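Local coordinates for protein aerobactin synthase IucA (Klebsiella pneumoniae subsp. pneumoniae, PDB 5JM8) that probably catalyses an ATP-dependent condensation step in the assembly of the siderophore aerobactin, as a magnesium-using NIS synthetase, at residues 187-192 with 196-201; 300-305 with 451-456; 313-318 with 414-419. All coordinates share one frame; numbering follows the deposited sequence.

Contact 1 of 3, residues 187-192 with 196-201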
ATOM      1  N   THR A 187       3.807  -8.522 -41.348  1.00 42.97           N
ATOM      2  CA  THR A 187       4.100  -9.568 -42.326  1.00 42.91           C
ATOM      3  C   THR A 187       5.191 -10.508 -41.833  1.00 43.39           C
ATOM      4  O   THR A 187       5.451 -11.538 -42.458  1.00 46.09           O
ATOM      5  CB  THR A 187       4.553  -8.983 -43.679  1.00 43.03           C
ATOM      6  OG1 THR A 187       5.790  -8.281 -43.509  1.00 43.20           O
ATOM      7  CG2 THR A 187       3.504  -8.036 -44.248  1.00 43.18           C
ATOM      8  N   GLN A 188       5.835 -10.144 -40.725  1.00 41.92           N
ATOM      9  CA  GLN A 188       6.885 -10.970 -40.139  1.00 39.59           C
ATOM     10  C   GLN A 188       6.530 -11.433 -38.726  1.00 36.70           C
ATOM     11  O   GLN A 188       7.389 -11.933 -37.996  1.00 32.10           O
ATOM     12  CB  GLN A 188       8.209 -10.205 -40.119  1.00 38.30           C
ATOM     13  CG  GLN A 188       8.707  -9.806 -41.501  1.00 37.13           C
ATOM     14  CD  GLN A 188       8.835 -10.990 -42.441  1.00 34.79           C
ATOM     15  OE1 GLN A 188       8.181 -11.044 -43.482  1.00 35.67           O
ATOM     16  NE2 GLN A 188       9.683 -11.944 -42.079  1.00 34.54           N
ATOM     17  N   ILE A 189       5.263 -11.270 -38.354  1.00 40.16           N
ATOM     18  CA  ILE A 189       4.777 -11.701 -37.046  1.00 39.55           C
ATOM     19  C   ILE A 189       3.793 -12.854 -37.180  1.00 42.31           C
ATOM     20  O   ILE A 189       2.680 -12.676 -37.674  1.00 46.73           O
ATOM     21  CB  ILE A 189       4.096 -10.547 -36.286  1.00 36.22           C
ATOM     22  CG1 ILE A 189       5.127  -9.475 -35.932  1.00 34.67           C
ATOM     23  CG2 ILE A 189       3.423 -11.063 -35.015  1.00 34.53           C
ATOM     24  CD1 ILE A 189       4.526  -8.201 -35.378  1.00 33.63           C
ATOM     25  N   ALA A 190       4.211 -14.031 -36.726  1.00 37.33           N
ATOM     26  CA  ALA A 190       3.342 -15.200 -36.673  1.00 36.18           C
ATOM     27  C   ALA A 190       2.889 -15.418 -35.238  1.00 35.92           C
ATOM     28  O   ALA A 190       3.697 -15.361 -34.313  1.00 37.07           O
ATOM     29  CB  ALA A 190       4.061 -16.430 -37.194  1.00 35.82           C
ATOM     30  N   GLY A 191       1.599 -15.667 -35.045  1.00 35.41           N
ATOM     31  CA  GLY A 191       1.084 -15.892 -33.710  1.00 33.09           C
ATOM     32  C   GLY A 191      -0.389 -16.240 -33.682  1.00 31.39           C
ATOM     33  O   GLY A 191      -1.003 -16.503 -34.715  1.00 29.85           O
ATOM     34  N   GLU A 192      -0.952 -16.231 -32.480  1.00 27.40           N
ATOM     35  CA  GLU A 192      -2.340 -16.608 -32.269  1.00 26.49           C
ATOM     36  C   GLU A 192      -2.772 -16.120 -30.892  1.00 25.35           C
ATOM     37  O   GLU A 192      -1.942 -15.997 -29.992  1.00 24.42           O
ATOM     38  CB  GLU A 192      -2.496 -18.123 -32.394  1.00 28.28           C
ATOM     39  CG  GLU A 192      -3.920 -18.607 -32.581  1.00 30.25           C
ATOM     40  CD  GLU A 192      -4.003 -20.119 -32.718  1.00 32.37           C
ATOM     41  OE1 GLU A 192      -2.940 -20.776 -32.773  1.00 27.85           O
ATOM     42  OE2 GLU A 192      -5.131 -20.649 -32.770  1.00 34.73           O
ATOM     43  N   LEU A 196      -8.757 -11.582 -27.458  1.00 28.84           N
ATOM     44  CA  LEU A 196      -8.190 -10.559 -28.325  1.00 25.19           C
ATOM     45  C   LEU A 196      -7.440 -11.251 -29.455  1.00 24.92           C
ATOM     46  O   LEU A 196      -6.882 -12.329 -29.254  1.00 26.32           O
ATOM     47  CB  LEU A 196      -7.246  -9.645 -27.544  1.00 23.30           C
ATOM     48  CG  LEU A 196      -7.765  -9.028 -26.244  1.00 22.46           C
ATOM     49  CD1 LEU A 196      -6.620  -8.359 -25.496  1.00 21.62           C
ATOM     50  CD2 LEU A 196      -8.875  -8.036 -26.537  1.00 23.01           C
ATOM     51  N   ASN A 197      -7.430 -10.653 -30.644  1.00 25.88           N
ATOM     52  CA  ASN A 197      -6.609 -11.182 -31.728  1.00 27.94           C
ATOM     53  C   ASN A 197      -5.144 -10.878 -31.427  1.00 29.52           C
ATOM     54  O   ASN A 197      -4.841 -10.196 -30.448  1.00 25.00           O
ATOM     55  CB  ASN A 197      -7.036 -10.609 -33.092  1.00 30.69           C
ATOM     56  CG  ASN A 197      -6.838  -9.102 -33.203  1.00 30.83           C
ATOM     57  OD1 ASN A 197      -5.947  -8.524 -32.585  1.00 30.95           O
ATOM     58  ND2 ASN A 197      -7.670  -8.462 -34.016  1.00 28.88           N
ATOM     59  N   LEU A 198      -4.239 -11.376 -32.263  1.00 29.20           N
ATOM     60  CA  LEU A 198      -2.810 -11.231 -32.007  1.00 28.80           C
ATOM     61  C   LEU A 198      -2.373  -9.768 -31.979  1.00 30.03           C
ATOM     62  O   LEU A 198      -1.596  -9.361 -31.117  1.00 31.45           O
ATOM     63  CB  LEU A 198      -2.004 -11.984 -33.062  1.00 28.12           C
ATOM     64  CG  LEU A 198      -0.486 -11.841 -32.943  1.00 29.36           C
ATOM     65  CD1 LEU A 198       0.008 -12.346 -31.592  1.00 27.53           C
ATOM     66  CD2 LEU A 198       0.195 -12.578 -34.077  1.00 32.08           C
ATOM     67  N   GLN A 199      -2.869  -8.991 -32.937  1.00 26.84           N
ATOM     68  CA  GLN A 199      -2.559  -7.570 -33.019  1.00 26.64           C
ATOM     69  C   GLN A 199      -2.914  -6.861 -31.718  1.00 25.64           C
ATOM     70  O   GLN A 199      -2.178  -5.995 -31.246  1.00 26.45           O
ATOM     71  CB  GLN A 199      -3.315  -6.929 -34.187  1.00 27.87           C
ATOM     72  CG  GLN A 199      -3.013  -5.452 -34.389  1.00 28.05           C
ATOM     73  CD  GLN A 199      -3.791  -4.845 -35.535  1.00 35.88           C
ATOM     74  OE1 GLN A 199      -4.628  -5.502 -36.157  1.00 33.80           O
ATOM     75  NE2 GLN A 199      -3.521  -3.577 -35.820  1.00 36.42           N
ATOM     76  N   GLN A 200      -4.048  -7.249 -31.148  1.00 25.40           N
ATOM     77  CA  GLN A 200      -4.578  -6.615 -29.950  1.00 24.57           C
ATOM     78  C   GLN A 200      -3.822  -7.007 -28.678  1.00 23.38           C
ATOM     79  O   GLN A 200      -3.665  -6.181 -27.776  1.00 23.65           O
ATOM     80  CB  GLN A 200      -6.061  -6.958 -29.802  1.00 25.15           C
ATOM     81  CG  GLN A 200      -6.958  -6.289 -30.836  1.00 29.17           C
ATOM     82  CD  GLN A 200      -8.317  -6.957 -30.961  1.00 34.26           C
ATOM     83  OE1 GLN A 200      -8.534  -8.054 -30.446  1.00 36.24           O
ATOM     84  NE2 GLN A 200      -9.241  -6.292 -31.644  1.00 35.12           N
ATOM     85  N   ARG A 201      -3.361  -8.255 -28.593  1.00 25.79           N
ATOM     86  CA  ARG A 201      -2.584  -8.691 -27.429  1.00 28.87           C
ATOM     87  C   ARG A 201      -1.312  -7.875 -27.284  1.00 29.95           C
ATOM     88  O   ARG A 201      -1.061  -7.280 -26.237  1.00 31.85           O
ATOM     89  CB  ARG A 201      -2.198 -10.174 -27.515  1.00 30.99           C
ATOM     90  CG  ARG A 201      -3.163 -11.180 -26.879  1.00 30.50           C
ATOM     91  CD  ARG A 201      -3.584 -10.857 -25.444  1.00 26.07           C
ATOM     92  NE  ARG A 201      -2.870 -11.612 -24.418  1.00 22.32           N
ATOM     93  CZ  ARG A 201      -2.959 -12.926 -24.237  1.00 21.27           C
ATOM     94  NH1 ARG A 201      -3.702 -13.675 -25.040  1.00 23.01           N
ATOM     95  NH2 ARG A 201      -2.278 -13.499 -23.250  1.00 20.17           N
TER
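Leu198 meets the strand at Ile189 and Gly191 because its chi1 of 177° carries CG anti to the backbone N, and the second torsion then sets the two methyls along residues 189-192. On the strand, it is the CG2 branch of Ile189, anti to the backbone N (chi1 -66°), that meets Leu198. The result is a small apolar junction in a strand-turn-helix unit, where strand 189-193 passes through a short connection into helix 198-209. Leu198 CD2 does most of the work: it lies 3.7 Å from Ile189 CG2 and 3.5 Å from Gly191 CA, pressing on the backbone where glycine has no side chain to intervene. The other methyl, Leu198 CD1, reaches the next residue, 4.1 Å from Glu192 N.

The start of the helix is fixed by a capping box. Asn197 is the N-cap, and its OD1 accepts from Gln200 N at 2.7 Å, with Gln200 N almost straight in line with the side-chain carbonyl. In return Asn197 N donates to Gln200 OE1 over 2.8 Å, this time from above the amide plane and 36° out of it. These reciprocal bonds satisfy two backbone N-H groups at the helix start and hold the first turn, from which Leu198 projects toward the strand.

Ionic partners tie both segments to the rest of the chain: Glu192 OE2 pairs with Arg305, and Arg201 with Asp275 and Asp328. Gln199 bonds to the Asp219 carboxylate and Gln200 to the Leu217 carbonyl of the second subunit. Within the chain, strand 189-193 runs antiparallel to strand 329-334, whose Ala331 also touches Leu198, while Trp222 of strand 221-226 packs on Ile189 and helix 294-306 meets Glu192.

Contact 2 of 3, residues 300-305 with 451-456; sequences GMRLAR and SAFMPH
Leu303 of helix 294-306 packs against Ser451 and Phe453 of strand 451-453, one half of a two-stranded antiparallel ribbon with strand 422-424. The helix lies across this ribbon, and the axes of helix 300-305 and strand 451-453 approach to 9.4 Å at 64°. The buried part centres on Leu303. Its CD2 methyl lies 4.0 Å from Ser451 CB, and Leu303 CD1 approaches Phe453 CZ more loosely, at 4.4 Å. Leu422 of the partner strand touches both Leu303 and Phe453, so the three side chains pack together. Ser451 meets the leucine through CB, while its OG is bonded to Cys448 O; the Ser451 side chain is about 11 Å from the bound ATP and from the magnesium ion.

The partly exposed side belongs to Arg302. Its chain runs extended through chi2 and then bends at chi3, -58°, which turns the guanidinium aside while the aliphatic part passes the ring obliquely. The guanidinium and ring planes stand 86° apart, and NE forms a salt bridge with Glu466, so the charge is met beyond the ribbon. What the ring receives from this arginine is a methylene: Arg302 CD lies 4.0 Å from Phe453 CE2.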
ATOM      1  N   GLY A 300      -1.010 -25.159 -25.369  1.00 25.81           N
ATOM      2  CA  GLY A 300      -1.577 -24.146 -24.501  1.00 24.58           C
ATOM      3  C   GLY A 300      -2.852 -23.588 -25.096  1.00 25.11           C
ATOM      4  O   GLY A 300      -3.846 -23.399 -24.396  1.00 24.69           O
ATOM      5  N   MET A 301      -2.818 -23.324 -26.397  1.00 23.73           N
ATOM      6  CA  MET A 301      -3.993 -22.848 -27.116  1.00 27.50           C
ATOM      7  C   MET A 301      -5.104 -23.885 -27.042  1.00 29.13           C
ATOM      8  O   MET A 301      -6.264 -23.557 -26.795  1.00 30.46           O
ATOM      9  CB  MET A 301      -3.653 -22.555 -28.580  1.00 29.99           C
ATOM     10  CG  MET A 301      -2.648 -21.432 -28.792  1.00 29.53           C
ATOM     11  SD  MET A 301      -3.183 -19.836 -28.149  1.00 26.69           S
ATOM     12  CE  MET A 301      -4.713 -19.573 -29.041  1.00 24.87           C
ATOM     13  N   ARG A 302      -4.729 -25.141 -27.260  1.00 28.17           N
ATOM     14  CA  ARG A 302      -5.667 -26.257 -27.238  1.00 25.90           C
ATOM     15  C   ARG A 302      -6.405 -26.331 -25.907  1.00 27.02           C
ATOM     16  O   ARG A 302      -7.628 -26.471 -25.866  1.00 28.76           O
ATOM     17  CB  ARG A 302      -4.925 -27.568 -27.507  1.00 25.93           C
ATOM     18  CG  ARG A 302      -5.802 -28.810 -27.499  1.00 26.61           C
ATOM     19  CD  ARG A 302      -5.043 -30.032 -27.989  1.00 27.28           C
ATOM     20  NE  ARG A 302      -4.512 -29.828 -29.336  1.00 28.16           N
ATOM     21  CZ  ARG A 302      -3.219 -29.793 -29.652  1.00 32.36           C
ATOM     22  NH1 ARG A 302      -2.280 -29.970 -28.729  1.00 33.36           N
ATOM     23  NH2 ARG A 302      -2.862 -29.592 -30.913  1.00 34.35           N
ATOM     24  N   LEU A 303      -5.651 -26.229 -24.819  1.00 23.63           N
ATOM     25  CA  LEU A 303      -6.225 -26.254 -23.481  1.00 26.18           C
ATOM     26  C   LEU A 303      -7.050 -24.996 -23.222  1.00 24.84           C
ATOM     27  O   LEU A 303      -8.073 -25.043 -22.540  1.00 26.19           O
ATOM     28  CB  LEU A 303      -5.117 -26.395 -22.431  1.00 24.46           C
ATOM     29  CG  LEU A 303      -5.546 -26.528 -20.967  1.00 24.93           C
ATOM     30  CD1 LEU A 303      -6.393 -27.774 -20.752  1.00 24.75           C
ATOM     31  CD2 LEU A 303      -4.326 -26.546 -20.057  1.00 20.25           C
ATOM     32  N   ALA A 304      -6.602 -23.871 -23.773  1.00 23.21           N
ATOM     33  CA  ALA A 304      -7.286 -22.598 -23.572  1.00 22.11           C
ATOM     34  C   ALA A 304      -8.638 -22.571 -24.283  1.00 27.80           C
ATOM     35  O   ALA A 304      -9.623 -22.079 -23.735  1.00 28.30           O
ATOM     36  CB  ALA A 304      -6.414 -21.452 -24.054  1.00 21.94           C
ATOM     37  N   ARG A 305      -8.678 -23.089 -25.508  1.00 24.05           N
ATOM     38  CA  ARG A 305      -9.929 -23.189 -26.256  1.00 26.27           C
ATOM     39  C   ARG A 305     -10.868 -24.189 -25.594  1.00 28.15           C
ATOM     40  O   ARG A 305     -12.087 -24.020 -25.604  1.00 32.45           O
ATOM     41  CB  ARG A 305      -9.666 -23.608 -27.701  1.00 26.22           C
ATOM     42  CG  ARG A 305      -8.943 -22.569 -28.527  1.00 26.37           C
ATOM     43  CD  ARG A 305      -8.783 -23.024 -29.961  1.00 27.64           C
ATOM     44  NE  ARG A 305      -8.047 -22.049 -30.755  1.00 27.83           N
ATOM     45  CZ  ARG A 305      -8.587 -20.958 -31.286  1.00 28.19           C
ATOM     46  NH1 ARG A 305      -9.877 -20.691 -31.106  1.00 28.41           N
ATOM     47  NH2 ARG A 305      -7.835 -20.128 -31.996  1.00 28.39           N
ATOM     48  N   SER A 451       0.161 -30.603 -20.347  1.00 21.13           N
ATOM     49  CA  SER A 451      -1.234 -31.013 -20.453  1.00 21.56           C
ATOM     50  C   SER A 451      -1.369 -32.154 -21.452  1.00 28.31           C
ATOM     51  O   SER A 451      -0.750 -32.135 -22.517  1.00 25.78           O
ATOM     52  CB  SER A 451      -2.120 -29.840 -20.873  1.00 24.49           C
ATOM     53  OG  SER A 451      -1.769 -29.367 -22.160  1.00 24.82           O
ATOM     54  N   ALA A 452      -2.180 -33.145 -21.097  1.00 23.03           N
ATOM     55  CA  ALA A 452      -2.450 -34.272 -21.977  1.00 24.68           C
ATOM     56  C   ALA A 452      -3.858 -34.792 -21.724  1.00 27.62           C
ATOM     57  O   ALA A 452      -4.477 -34.459 -20.711  1.00 29.11           O
ATOM     58  CB  ALA A 452      -1.428 -35.371 -21.768  1.00 25.16           C
ATOM     59  N   PHE A 453      -4.360 -35.609 -22.645  1.00 27.54           N
ATOM     60  CA  PHE A 453      -5.741 -36.070 -22.583  1.00 27.16           C
ATOM     61  C   PHE A 453      -5.843 -37.586 -22.700  1.00 29.08           C
ATOM     62  O   PHE A 453      -5.147 -38.210 -23.500  1.00 29.18           O
ATOM     63  CB  PHE A 453      -6.563 -35.397 -23.682  1.00 28.74           C
ATOM     64  CG  PHE A 453      -6.503 -33.896 -23.641  1.00 29.55           C
ATOM     65  CD1 PHE A 453      -7.300 -33.182 -22.763  1.00 30.43           C
ATOM     66  CD2 PHE A 453      -5.642 -33.199 -24.476  1.00 28.04           C
ATOM     67  CE1 PHE A 453      -7.245 -31.799 -22.720  1.00 29.19           C
ATOM     68  CE2 PHE A 453      -5.584 -31.816 -24.436  1.00 26.41           C
ATOM     69  CZ  PHE A 453      -6.386 -31.117 -23.557  1.00 27.55           C
ATOM     70  N   MET A 454      -6.715 -38.164 -21.882  1.00 28.55           N
ATOM     71  CA  MET A 454      -6.968 -39.595 -21.904  1.00 27.99           C
ATOM     72  C   MET A 454      -7.969 -39.914 -23.004  1.00 31.85           C
ATOM     73  O   MET A 454      -8.617 -39.012 -23.534  1.00 31.52           O
ATOM     74  CB  MET A 454      -7.492 -40.066 -20.546  1.00 27.49           C
ATOM     75  CG  MET A 454      -6.542 -39.783 -19.399  1.00 26.34           C
ATOM     76  SD  MET A 454      -4.913 -40.487 -19.679  1.00 26.53           S
ATOM     77  CE  MET A 454      -5.306 -42.236 -19.726  1.00 27.72           C
ATOM     78  N   PRO A 455      -8.089 -41.200 -23.362  1.00 32.75           N
ATOM     79  CA  PRO A 455      -9.053 -41.602 -24.389  1.00 34.07           C
ATOM     80  C   PRO A 455     -10.482 -41.165 -24.075  1.00 32.12           C
ATOM     81  O   PRO A 455     -11.227 -40.836 -24.995  1.00 33.08           O
ATOM     82  CB  PRO A 455      -8.936 -43.129 -24.395  1.00 38.44           C
ATOM     83  CG  PRO A 455      -7.544 -43.394 -23.945  1.00 38.92           C
ATOM     84  CD  PRO A 455      -7.244 -42.330 -22.932  1.00 34.69           C
ATOM     85  N   HIS A 456     -10.849 -41.148 -22.795  1.00 30.76           N
ATOM     86  CA  HIS A 456     -12.219 -40.829 -22.401  1.00 30.77           C
ATOM     87  C   HIS A 456     -12.459 -39.320 -22.311  1.00 29.89           C
ATOM     88  O   HIS A 456     -13.494 -38.877 -21.810  1.00 29.66           O
ATOM     89  CB  HIS A 456     -12.569 -41.508 -21.070  1.00 30.37           C
ATOM     90  CG  HIS A 456     -11.635 -41.183 -19.946  1.00 29.06           C
ATOM     91  ND1 HIS A 456     -10.415 -41.806 -19.785  1.00 28.93           N
ATOM     92  CD2 HIS A 456     -11.756 -40.321 -18.909  1.00 27.90           C
ATOM     93  CE1 HIS A 456      -9.820 -41.331 -18.706  1.00 27.75           C
ATOM     94  NE2 HIS A 456     -10.612 -40.429 -18.155  1.00 27.11           N
TER

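Contact 3 of 3, residues 313-318 with 414-419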
ATOM      1  N   GLN A 313     -16.218 -25.680 -17.715  1.00 24.79           N
ATOM      2  CA  GLN A 313     -17.049 -24.836 -16.874  1.00 22.08           C
ATOM      3  C   GLN A 313     -17.607 -25.634 -15.700  1.00 21.52           C
ATOM      4  O   GLN A 313     -17.658 -25.150 -14.568  1.00 23.37           O
ATOM      5  CB  GLN A 313     -18.186 -24.244 -17.708  1.00 23.47           C
ATOM      6  CG  GLN A 313     -18.585 -22.846 -17.317  1.00 22.87           C
ATOM      7  CD  GLN A 313     -19.740 -22.316 -18.146  1.00 22.90           C
ATOM      8  OE1 GLN A 313     -20.433 -23.075 -18.824  1.00 23.86           O
ATOM      9  NE2 GLN A 313     -19.957 -21.009 -18.087  1.00 22.64           N
ATOM     10  N   THR A 314     -18.019 -26.865 -15.986  1.00 22.17           N
ATOM     11  CA  THR A 314     -18.541 -27.769 -14.973  1.00 22.12           C
ATOM     12  C   THR A 314     -17.440 -28.157 -13.997  1.00 25.71           C
ATOM     13  O   THR A 314     -17.652 -28.192 -12.783  1.00 20.71           O
ATOM     14  CB  THR A 314     -19.133 -29.043 -15.609  1.00 26.22           C
ATOM     15  OG1 THR A 314     -20.158 -28.688 -16.543  1.00 24.10           O
ATOM     16  CG2 THR A 314     -19.720 -29.964 -14.545  1.00 27.59           C
ATOM     17  N   LEU A 315     -16.262 -28.445 -14.540  1.00 23.71           N
ATOM     18  CA  LEU A 315     -15.114 -28.828 -13.729  1.00 22.06           C
ATOM     19  C   LEU A 315     -14.703 -27.681 -12.815  1.00 23.55           C
ATOM     20  O   LEU A 315     -14.426 -27.886 -11.635  1.00 23.34           O
ATOM     21  CB  LEU A 315     -13.938 -29.246 -14.619  1.00 20.70           C
ATOM     22  CG  LEU A 315     -12.596 -29.503 -13.927  1.00 19.98           C
ATOM     23  CD1 LEU A 315     -12.668 -30.710 -13.004  1.00 20.01           C
ATOM     24  CD2 LEU A 315     -11.493 -29.685 -14.957  1.00 20.25           C
ATOM     25  N   GLN A 316     -14.671 -26.472 -13.368  1.00 19.32           N
ATOM     26  CA  GLN A 316     -14.266 -25.290 -12.613  1.00 19.99           C
ATOM     27  C   GLN A 316     -15.248 -24.999 -11.485  1.00 18.14           C
ATOM     28  O   GLN A 316     -14.860 -24.525 -10.418  1.00 29.14           O
ATOM     29  CB  GLN A 316     -14.158 -24.072 -13.536  1.00 19.35           C
ATOM     30  CG  GLN A 316     -13.698 -22.792 -12.840  1.00 20.08           C
ATOM     31  CD  GLN A 316     -12.299 -22.903 -12.258  1.00 19.24           C
ATOM     32  OE1 GLN A 316     -11.309 -22.668 -12.948  1.00 21.88           O
ATOM     33  NE2 GLN A 316     -12.214 -23.254 -10.981  1.00 16.47           N
ATOM     34  N   ALA A 317     -16.523 -25.280 -11.729  1.00 18.79           N
ATOM     35  CA  ALA A 317     -17.567 -25.033 -10.744  1.00 19.62           C
ATOM     36  C   ALA A 317     -17.430 -25.978  -9.559  1.00 24.40           C
ATOM     37  O   ALA A 317     -17.682 -25.602  -8.414  1.00 26.87           O
ATOM     38  CB  ALA A 317     -18.936 -25.185 -11.379  1.00 19.53           C
ATOM     39  N   ARG A 318     -17.025 -27.210  -9.849  1.00 26.64           N
ATOM     40  CA  ARG A 318     -16.888 -28.247  -8.833  1.00 25.41           C
ATOM     41  C   ARG A 318     -15.682 -27.985  -7.940  1.00 22.76           C
ATOM     42  O   ARG A 318     -15.668 -28.363  -6.767  1.00 17.37           O
ATOM     43  CB  ARG A 318     -16.766 -29.614  -9.504  1.00 25.39           C
ATOM     44  CG  ARG A 318     -16.646 -30.787  -8.552  1.00 25.59           C
ATOM     45  CD  ARG A 318     -16.554 -32.085  -9.334  1.00 28.77           C
ATOM     46  NE  ARG A 318     -16.340 -33.252  -8.480  1.00 31.42           N
ATOM     47  CZ  ARG A 318     -16.246 -34.498  -8.935  1.00 32.81           C
ATOM     48  NH1 ARG A 318     -16.346 -34.743 -10.237  1.00 34.27           N
ATOM     49  NH2 ARG A 318     -16.050 -35.502  -8.091  1.00 32.26           N
ATOM     50  N   PHE A 414      -6.461 -35.288  -9.554  1.00 18.89           N
ATOM     51  CA  PHE A 414      -6.844 -36.684  -9.747  1.00 19.73           C
ATOM     52  C   PHE A 414      -8.253 -36.796 -10.325  1.00 20.34           C
ATOM     53  O   PHE A 414      -8.557 -37.739 -11.054  1.00 21.22           O
ATOM     54  CB  PHE A 414      -6.774 -37.456  -8.427  1.00 19.89           C
ATOM     55  CG  PHE A 414      -5.392 -37.922  -8.060  1.00 20.53           C
ATOM     56  CD1 PHE A 414      -4.810 -38.996  -8.712  1.00 20.17           C
ATOM     57  CD2 PHE A 414      -4.689 -37.300  -7.041  1.00 22.48           C
ATOM     58  CE1 PHE A 414      -3.544 -39.430  -8.364  1.00 23.23           C
ATOM     59  CE2 PHE A 414      -3.422 -37.730  -6.690  1.00 21.41           C
ATOM     60  CZ  PHE A 414      -2.850 -38.794  -7.351  1.00 21.39           C
ATOM     61  N   THR A 415      -9.108 -35.835  -9.985  1.00 20.60           N
ATOM     62  CA  THR A 415     -10.496 -35.835 -10.446  1.00 21.80           C
ATOM     63  C   THR A 415     -10.601 -35.357 -11.890  1.00 21.41           C
ATOM     64  O   THR A 415     -11.436 -35.840 -12.654  1.00 24.80           O
ATOM     65  CB  THR A 415     -11.388 -34.943  -9.561  1.00 19.90           C
ATOM     66  OG1 THR A 415     -11.357 -35.416  -8.209  1.00 19.57           O
ATOM     67  CG2 THR A 415     -12.826 -34.955 -10.058  1.00 20.54           C
ATOM     68  N   ALA A 416      -9.758 -34.397 -12.255  1.00 20.41           N
ATOM     69  CA  ALA A 416      -9.735 -33.875 -13.617  1.00 20.82           C
ATOM     70  C   ALA A 416      -9.375 -34.970 -14.619  1.00 21.76           C
ATOM     71  O   ALA A 416      -9.895 -34.997 -15.734  1.00 22.52           O
ATOM     72  CB  ALA A 416      -8.755 -32.725 -13.723  1.00 20.10           C
ATOM     73  N   GLU A 417      -8.478 -35.866 -14.217  1.00 21.75           N
ATOM     74  CA  GLU A 417      -8.090 -36.994 -15.058  1.00 23.68           C
ATOM     75  C   GLU A 417      -9.159 -38.084 -15.063  1.00 25.77           C
ATOM     76  O   GLU A 417      -9.526 -38.601 -16.115  1.00 24.51           O
ATOM     77  CB  GLU A 417      -6.755 -37.581 -14.584  1.00 22.41           C
ATOM     78  CG  GLU A 417      -6.258 -38.777 -15.402  1.00 24.91           C
ATOM     79  CD  GLU A 417      -6.960 -40.082 -15.054  1.00 31.40           C
ATOM     80  OE1 GLU A 417      -7.144 -40.360 -13.850  1.00 35.49           O
ATOM     81  OE2 GLU A 417      -7.338 -40.822 -15.989  1.00 33.42           O
ATOM     82  N   ALA A 418      -9.645 -38.441 -13.880  1.00 25.63           N
ATOM     83  CA  ALA A 418     -10.578 -39.552 -13.754  1.00 24.07           C
ATOM     84  C   ALA A 418     -11.930 -39.245 -14.392  1.00 24.65           C
ATOM     85  O   ALA A 418     -12.418 -40.009 -15.223  1.00 25.71           O
ATOM     86  CB  ALA A 418     -10.760 -39.914 -12.294  1.00 23.59           C
ATOM     87  N   ASP A 419     -12.529 -38.121 -14.009  1.00 24.01           N
ATOM     88  CA  ASP A 419     -13.889 -37.806 -14.429  1.00 24.52           C
ATOM     89  C   ASP A 419     -13.973 -37.158 -15.812  1.00 25.20           C
ATOM     90  O   ASP A 419     -14.971 -37.334 -16.509  1.00 27.45           O
ATOM     91  CB  ASP A 419     -14.557 -36.896 -13.393  1.00 25.43           C
ATOM     92  CG  ASP A 419     -14.790 -37.595 -12.062  1.00 26.72           C
ATOM     93  OD1 ASP A 419     -14.476 -38.800 -11.955  1.00 28.79           O
ATOM     94  OD2 ASP A 419     -15.297 -36.946 -11.123  1.00 25.85           O
TER
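Arg318 and Asp419 join two helices that pack side by side, helix 310-318 and helix 394-420, whose short segments run roughly antiparallel at 144° with axes 11.4 Å apart. Arg318 spans the gap at this end, fully stretched: CB points toward the other helix, CG lies anti to the backbone N, and CG, CD and NE continue the same zigzag. The aliphatic atoms serve as a spacer, and the contact begins at the head group. Arg318 CZ passes 3.6 Å from Thr415 CG2, a methyl that lies over one guanidinium face, offset toward its rim. Arg318 NH1 is the atom that bonds, donating to Asp419 OD2 in a salt bridge at 2.6 Å, with an N-H...O angle of 148°. Arg318 NH2 is farther from both, 3.4 Å from Asp419 OD2.

The carboxylate receives NH1 on the anti lone pair of OD2, directed away from OD1. Its plane is turned 25° from that of the guanidinium, and OD2 lies somewhat out of the arginine plane. Asp419 OD1 accepts from Thr525 N, giving each carboxylate oxygen a partner, which should limit rotation of the group. Thr415 OG1 bonds back to Lys411 O within its own helix, while CG2 faces the arginine.

On its outer side helix 310-318 packs on the third subunit, where Gln396 touches Gln313, Thr314 and Ala317. Deeper between the helices, beneath the ionic pair, the two backbones come nearest at Leu315 and Ala416, and the apolar contact there is a light one: Leu315 CD2 lies 4.3 Å from Ala416 CB.

Contact 1 closes before the other two open, and contact 3 is nested in the long loop closed by contact 2. Helices 294-306 and 310-318, consecutive in the chain, supply one side of contacts 2 and 3, whose centres are about 13 Å apart; His456 NE2 probably bonds to Glu417 O between them. Contact 1 lies farther out, its centre about 22 Å from that of contact 2 and about 32 Å from that of contact 3, yet it reaches contact 2 through the salt bridge of Glu192 and Arg305. Contacts 2 and 3 join segments of the IucA/IucC and FhuF-like family regions, contact 2 on the side of the ATP site, while contacts 1 and 3 also border neighbouring subunits.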